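P43 (Trichuris muris, PDB 6QIX) inhibits interleukin-13 function and tethers to matrix as the major secreted protein of the whipworm. Local coordinates at residues A[187-192]-A[257-262]; A[213-218]-A[248-253]. All coordinates share one frame; numbering follows the deposited sequence.

Contact 1. Residues A[187-192]-A[257-262]; sequences DCPAYG and DGCFPL
A disulfide between Cys188 and Cys259 joins two irregular segments, 187-192 and 257-262. Together with Cys200-Cys269 and Cys216-Cys250 it gives, among these six cysteines, the 1-5, 2-6, 3-4 pairing of a thrombospondin type 1 repeat, so this part of the chain probably has a related fold. The backbones run nearly the same way here, 12° apart, and their CA atoms come to 5.8 Å at Cys188 and Cys259. The S-S torsion is -87°, close to the relaxed value. Pro189 lies alongside, with its CD 4.4 Å from SG of Cys259.

Past the bridge the segments stand further apart, and Tyr191 reaches across. Its CB does not point straight at segment 257-262. With CG anti to the carbonyl carbon (chi1 -72°), the ring sets off beside the backbone N, and its far end comes nearer to the other segment. CE1 of the ring passes 4.2 Å from O of Pro261, an oblique approach. At the tip, OH of Tyr191 lies 4.4 Å from O of Phe260, and a water fills the step between them. The water is at the ring edge, in the ring plane, 2.8 Å from OH of Tyr191.

CB of Phe260 points away from segment 187-192, and its ring meets that of Tyr321, in helix 315-325, edge-to-face. Its carbonyl stays with the contact. O of Phe260 accepts a bond from Arg253 NE, and the water donates a second one to it, at 2.8 Å.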
# COMPACT_ATOMS: atom_id res chain seq x y z
N ASP A 187 -4.52 10.76 -20.70
CA ASP A 187 -5.25 12.03 -20.51
C ASP A 187 -6.52 11.83 -19.66
O ASP A 187 -7.65 12.12 -20.06
CB ASP A 187 -5.58 12.63 -21.87
CG ASP A 187 -6.24 13.96 -21.76
OD1 ASP A 187 -5.88 14.73 -20.85
OD2 ASP A 187 -7.13 14.21 -22.60
N CYS A 188 -6.28 11.36 -18.44
CA CYS A 188 -7.36 11.01 -17.55
C CYS A 188 -8.12 12.26 -17.11
O CYS A 188 -7.55 13.34 -17.01
CB CYS A 188 -6.85 10.31 -16.30
SG CYS A 188 -6.05 8.74 -16.70
N PRO A 189 -9.42 12.12 -16.86
CA PRO A 189 -10.20 13.25 -16.37
C PRO A 189 -9.74 13.72 -15.00
O PRO A 189 -9.18 12.97 -14.21
CB PRO A 189 -11.63 12.69 -16.32
CG PRO A 189 -11.64 11.48 -17.08
CD PRO A 189 -10.24 10.92 -17.06
N ALA A 190 -10.04 14.98 -14.70
CA ALA A 190 -9.58 15.56 -13.45
C ALA A 190 -10.38 15.04 -12.25
O ALA A 190 -11.62 14.91 -12.31
CB ALA A 190 -9.70 17.08 -13.50
N TYR A 191 -9.66 14.79 -11.16
CA TYR A 191 -10.32 14.42 -9.91
C TYR A 191 -11.13 15.60 -9.39
O TYR A 191 -10.73 16.77 -9.56
CB TYR A 191 -9.31 14.02 -8.84
CG TYR A 191 -8.62 12.69 -9.05
CD1 TYR A 191 -9.30 11.49 -8.84
CD2 TYR A 191 -7.30 12.62 -9.44
CE1 TYR A 191 -8.69 10.27 -9.04
CE2 TYR A 191 -6.67 11.41 -9.59
CZ TYR A 191 -7.37 10.24 -9.40
OH TYR A 191 -6.74 9.00 -9.55
N GLY A 192 -12.26 15.29 -8.73
CA GLY A 192 -12.98 16.28 -7.97
C GLY A 192 -12.33 16.48 -6.63
O GLY A 192 -11.26 15.89 -6.30
N ASP A 257 -11.11 4.97 -20.52
CA ASP A 257 -10.27 3.80 -20.68
C ASP A 257 -8.83 4.13 -20.27
O ASP A 257 -8.31 5.20 -20.60
CB ASP A 257 -10.29 3.29 -22.11
CG ASP A 257 -9.53 1.98 -22.28
OD1 ASP A 257 -9.78 1.04 -21.48
OD2 ASP A 257 -8.67 1.89 -23.19
N GLY A 258 -8.21 3.21 -19.53
CA GLY A 258 -6.86 3.38 -19.06
C GLY A 258 -6.76 4.13 -17.75
O GLY A 258 -5.65 4.30 -17.23
N CYS A 259 -7.90 4.54 -17.19
CA CYS A 259 -7.91 5.42 -16.02
C CYS A 259 -8.86 4.86 -14.98
O CYS A 259 -10.08 4.89 -15.18
CB CYS A 259 -8.37 6.84 -16.41
SG CYS A 259 -7.44 7.65 -17.75
N PHE A 260 -8.33 4.47 -13.83
CA PHE A 260 -9.23 3.97 -12.81
C PHE A 260 -9.86 5.16 -12.10
O PHE A 260 -9.15 6.11 -11.77
CB PHE A 260 -8.47 3.11 -11.78
CG PHE A 260 -9.35 2.31 -10.90
CD1 PHE A 260 -9.92 1.13 -11.36
CD2 PHE A 260 -9.60 2.73 -9.59
CE1 PHE A 260 -10.71 0.38 -10.54
CE2 PHE A 260 -10.45 2.00 -8.78
CZ PHE A 260 -10.98 0.81 -9.25
N PRO A 261 -11.16 5.12 -11.80
CA PRO A 261 -11.85 6.35 -11.36
C PRO A 261 -11.77 6.71 -9.88
O PRO A 261 -12.07 7.86 -9.53
CB PRO A 261 -13.32 6.05 -11.71
CG PRO A 261 -13.39 4.56 -11.58
CD PRO A 261 -12.11 4.05 -12.13
N LEU A 262 -11.42 5.78 -8.98
CA LEU A 262 -11.50 6.05 -7.54
C LEU A 262 -10.19 5.73 -6.85
O LEU A 262 -9.66 4.62 -7.00
CB LEU A 262 -12.60 5.23 -6.91
CG LEU A 262 -12.89 5.53 -5.45
CD1 LEU A 262 -13.45 6.94 -5.29
CD2 LEU A 262 -13.85 4.47 -4.96
O HOH W 1 -7.97 6.53 -9.32

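Contact 2. Residues A[213-218]-A[248-253]; sequences YDHCHV and VKCMKR
Cys216, in the last turn of helix 205-216, is bridged to Cys250 of strand 246-252. The S-S torsion is -78°. His215 has CG anti to the backbone N (chi1 -171°), which carries its ring toward the strand. The ring lies beside the bridge, tilted to it. The Cys250 SG is 4.5 Å from the ring centroid, and ring atom CD2 of His215 comes to 3.5 Å of that sulfur. The same CD2 is 4.0 Å from CG2 of Val248. The ring's NE2 is hydrogen-bonded to Glu196 O, which helps fix the ring's rotation.

At the other end of the contact, the side chains of Lys252 and Val218 pass side by side, pointing opposite ways. In one of the two lysine conformers, CD of Lys252 packs 3.9 Å from CG1 of Val218, and NZ of Lys252 can donate to O of His217 at 3.2 Å, tilted 31° from the carbonyl plane.

His217 has positive phi. Val218 N returns to Tyr213 O at 3.1 Å, and His217 N makes a weak bond to Asp214 O. This is a Schellman motif, and it turns the chain out of the helix. The disulfide beside it corresponds in order to the 3-4 bridge of thrombospondin type 1 repeats, consistent with a related domain here.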
# COMPACT_ATOMS: atom_id res chain seq x y z
N TYR A 213 -19.16 2.51 -0.79
CA TYR A 213 -20.06 2.93 -1.85
C TYR A 213 -20.78 4.22 -1.47
O TYR A 213 -20.95 5.12 -2.31
CB TYR A 213 -21.10 1.84 -2.12
CG TYR A 213 -20.56 0.59 -2.80
CD1 TYR A 213 -19.54 0.66 -3.71
CD2 TYR A 213 -21.08 -0.66 -2.52
CE1 TYR A 213 -19.05 -0.49 -4.35
CE2 TYR A 213 -20.61 -1.78 -3.12
CZ TYR A 213 -19.59 -1.70 -4.04
OH TYR A 213 -19.12 -2.84 -4.64
N ASP A 214 -21.24 4.31 -0.23
CA ASP A 214 -22.02 5.47 0.19
C ASP A 214 -21.13 6.70 0.35
O ASP A 214 -21.47 7.79 -0.12
CB ASP A 214 -22.77 5.15 1.48
CG ASP A 214 -23.62 6.31 1.96
OD1 ASP A 214 -24.59 6.68 1.26
OD2 ASP A 214 -23.32 6.84 3.05
N HIS A 215 -19.98 6.55 1.00
CA HIS A 215 -19.13 7.70 1.29
C HIS A 215 -18.51 8.27 0.03
O HIS A 215 -18.33 9.50 -0.09
CB HIS A 215 -18.03 7.29 2.25
CG HIS A 215 -17.23 8.43 2.76
ND1 HIS A 215 -17.79 9.40 3.56
CD2 HIS A 215 -15.94 8.79 2.58
CE1 HIS A 215 -16.87 10.29 3.88
NE2 HIS A 215 -15.73 9.91 3.34
N CYS A 216 -18.22 7.39 -0.93
CA CYS A 216 -17.52 7.79 -2.13
C CYS A 216 -18.47 8.03 -3.27
O CYS A 216 -18.02 8.42 -4.35
CB CYS A 216 -16.48 6.74 -2.50
SG CYS A 216 -15.17 6.53 -1.26
N HIS A 217 -19.76 7.80 -3.06
CA HIS A 217 -20.79 8.05 -4.07
C HIS A 217 -20.50 7.30 -5.37
O HIS A 217 -20.59 7.86 -6.48
CB HIS A 217 -20.92 9.55 -4.29
CG HIS A 217 -21.26 10.30 -3.05
ND1 HIS A 217 -22.53 10.31 -2.52
CD2 HIS A 217 -20.50 11.05 -2.22
CE1 HIS A 217 -22.53 11.03 -1.41
NE2 HIS A 217 -21.32 11.51 -1.23
N VAL A 218 -20.26 5.99 -5.23
CA VAL A 218 -20.01 5.10 -6.35
C VAL A 218 -20.98 3.93 -6.30
O VAL A 218 -21.67 3.71 -5.31
CB VAL A 218 -18.57 4.58 -6.38
CG1 VAL A 218 -17.62 5.73 -6.49
CG2 VAL A 218 -18.27 3.77 -5.13
N VAL A 248 -11.93 6.31 5.79
CA VAL A 248 -11.54 6.43 4.39
C VAL A 248 -11.80 7.84 3.88
O VAL A 248 -12.72 8.55 4.31
CB VAL A 248 -12.26 5.41 3.49
CG1 VAL A 248 -11.96 3.91 3.89
CG2 VAL A 248 -13.75 5.63 3.54
N LYS A 249 -10.98 8.21 2.90
CA LYS A 249 -11.11 9.47 2.15
C LYS A 249 -11.00 9.16 0.67
O LYS A 249 -10.13 8.39 0.27
CB LYS A 249 -10.00 10.43 2.56
CG LYS A 249 -10.05 11.77 1.88
CD LYS A 249 -9.01 12.72 2.45
CE LYS A 249 -9.41 13.22 3.83
NZ LYS A 249 -8.81 14.53 4.18
N CYS A 250 -11.91 9.72 -0.11
CA CYS A 250 -12.11 9.36 -1.52
C CYS A 250 -11.68 10.51 -2.39
O CYS A 250 -12.00 11.66 -2.07
CB CYS A 250 -13.61 9.11 -1.88
SG CYS A 250 -14.63 8.42 -0.67
N MET A 251 -11.07 10.19 -3.54
CA MET A 251 -10.94 11.12 -4.67
C MET A 251 -11.45 10.40 -5.90
O MET A 251 -11.02 9.28 -6.19
CB MET A 251 -9.50 11.55 -4.85
CG MET A 251 -9.11 12.66 -3.91
SD MET A 251 -7.41 13.07 -4.24
CE MET A 251 -7.51 13.57 -5.95
N LYS A 252 -12.34 11.06 -6.64
CA LYS A 252 -13.04 10.41 -7.74
C LYS A 252 -12.91 11.23 -9.02
O LYS A 252 -12.94 12.47 -8.98
CB LYS A 252 -14.53 10.22 -7.40
CG LYS A 252 -15.32 9.47 -8.49
CD LYS A 252 -16.79 9.19 -8.05
CE LYS A 252 -17.75 9.24 -9.24
NZ LYS A 252 -18.81 8.18 -9.15
N ARG A 253 -12.79 10.53 -10.14
CA ARG A 253 -12.79 11.15 -11.46
C ARG A 253 -13.66 10.32 -12.38
O ARG A 253 -14.00 9.16 -12.11
CB ARG A 253 -11.35 11.30 -11.99
CG ARG A 253 -10.68 9.98 -12.23
CD ARG A 253 -9.23 10.19 -12.65
NE ARG A 253 -8.52 8.91 -12.72
CZ ARG A 253 -7.21 8.76 -12.85
NH1 ARG A 253 -6.42 9.84 -12.95
NH2 ARG A 253 -6.71 7.53 -12.90

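Contact 1 is a surface contact between two loops, while contact 2 is partly buried and joins a helix end to a strand. Each is tied by a disulfide. Contact 1 adds a water link between Tyr191 and Phe260. Contact 2 adds a histidine ring against the sulfur and, in one conformer, a lysine bond to a backbone carbonyl. In sequence, both segments of contact 2 fall between those of contact 1. The two meet at Arg253, where the chain leaves strand 246-252: its backbone N lies 2.8 Å from Pro261 O. Gly192 N is 2.9 Å from Lys252 O, so segment 187-192 also borders the strand. Leu262, which starts strand 262-268, packs on Cys216, Cys250 and Lys252.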